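Local structure of VipE (Legionella pneumophila subsp. pneumophila str. Philadelphia 1, 4QN8) at residues A[76-79]-A[80-84]. The protein is an effector of Legionella pneumophila of unestablished molecular activity, represented here by its helical N-terminal half. Sequence-based numbering, arbitrary orientation.
Sequences EILH and QLTSR
The carbonyl oxygen of L78 is gripped twice by T82. The backbone N of T82 donates to L78 O at 2.9 Å, as an ordinary i to i+4 helix bond. The hydroxyl OG1 of T82 donates to L78 O as well, also at 2.9 Å. The two donors come from opposite faces of the carbonyl plane, and OG1 is tilted 32° out of it. A chi1 of -62° sets OG1 beside its own backbone N and swings it back over the preceding turn. The buried hydroxyl thus has its proton taken up by the helix itself. The L78 and T82 side chains run together in one direction, one turn apart, with L78 CD1 3.9 Å from T82 OG1.

The same i to i+4 pattern links I77 with L81. L81 N donates to I77 O with an N-H...O angle of 164°. Their side chains meet obliquely, methyl to methyl, at 4.2 Å between I77 CG2 and L81 CD1.

The anti torsion of H79 about its first side-chain bond carries the ring outward from the helix. There one water lies 3.0 Å from H79 NE2. The other ring nitrogen, ND1, bonds to E111, and the ring stacks on that of H122. These two partners should fix the rotation of the imidazole.

All of this lies within helix 75-88, inside the VipE family region. L78 and T82 pack against F107 and E111 of helix 103-114. Y115 lies beside L78, and H122, in a loop, touches T82 and S83 as well as H79.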
loop_
_atom_site.group_PDB
_atom_site.type_symbol
_atom_site.label_atom_id
_atom_site.label_comp_id
_atom_site.label_asym_id
_atom_site.label_seq_id
_atom_site.Cartn_x
_atom_site.Cartn_y
_atom_site.Cartn_z
ATOM N N GLU A 76 4.608 -14.645 -5.085
ATOM C CA GLU A 76 5.817 -14.090 -5.694
ATOM C C GLU A 76 5.526 -12.894 -6.599
ATOM O O GLU A 76 6.330 -11.967 -6.658
ATOM C CB GLU A 76 6.635 -15.164 -6.426
ATOM C CG GLU A 76 7.371 -16.134 -5.494
ATOM C CD GLU A 76 8.616 -15.546 -4.827
ATOM O OE1 GLU A 76 8.820 -14.314 -4.886
ATOM O OE2 GLU A 76 9.394 -16.330 -4.235
ATOM N N ILE A 77 4.383 -12.894 -7.292
ATOM C CA ILE A 77 3.965 -11.691 -8.035
ATOM C C ILE A 77 3.743 -10.508 -7.088
ATOM O O ILE A 77 4.185 -9.382 -7.355
ATOM C CB ILE A 77 2.697 -11.920 -8.897
ATOM C CG1 ILE A 77 2.982 -12.912 -10.034
ATOM C CG2 ILE A 77 2.213 -10.597 -9.490
ATOM C CD1 ILE A 77 3.666 -12.290 -11.237
ATOM N N LEU A 78 3.062 -10.763 -5.974
ATOM C CA LEU A 78 2.893 -9.755 -4.942
ATOM C C LEU A 78 4.234 -9.261 -4.403
ATOM O O LEU A 78 4.414 -8.054 -4.198
ATOM C CB LEU A 78 2.034 -10.328 -3.812
ATOM C CG LEU A 78 2.005 -9.578 -2.492
ATOM C CD1 LEU A 78 1.271 -8.245 -2.631
ATOM C CD2 LEU A 78 1.322 -10.490 -1.469
ATOM N N HIS A 79 5.181 -10.168 -4.195
ATOM C CA HIS A 79 6.474 -9.742 -3.646
ATOM C C HIS A 79 7.188 -8.817 -4.627
ATOM O O HIS A 79 7.755 -7.792 -4.249
ATOM C CB HIS A 79 7.365 -10.934 -3.324
ATOM C CG HIS A 79 8.640 -10.545 -2.658
ATOM N ND1 HIS A 79 8.701 -10.223 -1.319
ATOM C CD2 HIS A 79 9.891 -10.380 -3.147
ATOM C CE1 HIS A 79 9.946 -9.896 -1.007
ATOM N NE2 HIS A 79 10.685 -9.978 -2.098
ATOM N N GLN A 80 7.138 -9.197 -5.897
ATOM C CA GLN A 80 7.803 -8.469 -6.980
ATOM C C GLN A 80 7.162 -7.089 -7.121
ATOM O O GLN A 80 7.860 -6.074 -7.221
ATOM C CB GLN A 80 7.634 -9.291 -8.264
ATOM C CG GLN A 80 8.442 -8.901 -9.476
ATOM C CD GLN A 80 8.204 -9.889 -10.624
ATOM O OE1 GLN A 80 7.061 -10.081 -11.058
ATOM N NE2 GLN A 80 9.274 -10.539 -11.099
ATOM N N LEU A 81 5.833 -7.037 -7.101
ATOM C CA LEU A 81 5.143 -5.748 -7.197
ATOM C C LEU A 81 5.524 -4.847 -6.027
ATOM O O LEU A 81 5.837 -3.674 -6.213
ATOM C CB LEU A 81 3.621 -5.912 -7.245
ATOM C CG LEU A 81 2.988 -6.371 -8.557
ATOM C CD1 LEU A 81 1.505 -6.654 -8.339
ATOM C CD2 LEU A 81 3.183 -5.332 -9.652
ATOM N N THR A 82 5.527 -5.397 -4.821
ATOM C CA THR A 82 5.859 -4.585 -3.651
ATOM C C THR A 82 7.287 -4.032 -3.729
ATOM O O THR A 82 7.544 -2.864 -3.383
ATOM C CB THR A 82 5.666 -5.414 -2.382
ATOM O OG1 THR A 82 4.289 -5.798 -2.303
ATOM C CG2 THR A 82 6.032 -4.607 -1.128
ATOM N N SER A 83 8.216 -4.849 -4.199
ATOM C CA SER A 83 9.603 -4.398 -4.325
ATOM C C SER A 83 9.740 -3.277 -5.347
ATOM O O SER A 83 10.479 -2.305 -5.123
ATOM C CB SER A 83 10.522 -5.555 -4.731
ATOM O OG SER A 83 10.631 -6.499 -3.685
ATOM N N ARG A 84 9.037 -3.414 -6.465
ATOM C CA ARG A 84 9.045 -2.374 -7.478
ATOM C C ARG A 84 8.451 -1.091 -6.937
ATOM O O ARG A 84 8.968 -0.006 -7.192
ATOM C CB ARG A 84 8.271 -2.817 -8.717
ATOM C CG ARG A 84 8.951 -3.896 -9.496
ATOM C CD ARG A 84 8.083 -4.277 -10.664
ATOM N NE ARG A 84 8.081 -3.249 -11.708
ATOM C CZ ARG A 84 7.132 -3.156 -12.637
ATOM N NH1 ARG A 84 6.112 -4.008 -12.625
ATOM N NH2 ARG A 84 7.191 -2.210 -13.567
HETATM O O HOH W 1 13.146 -8.654 -3.057
#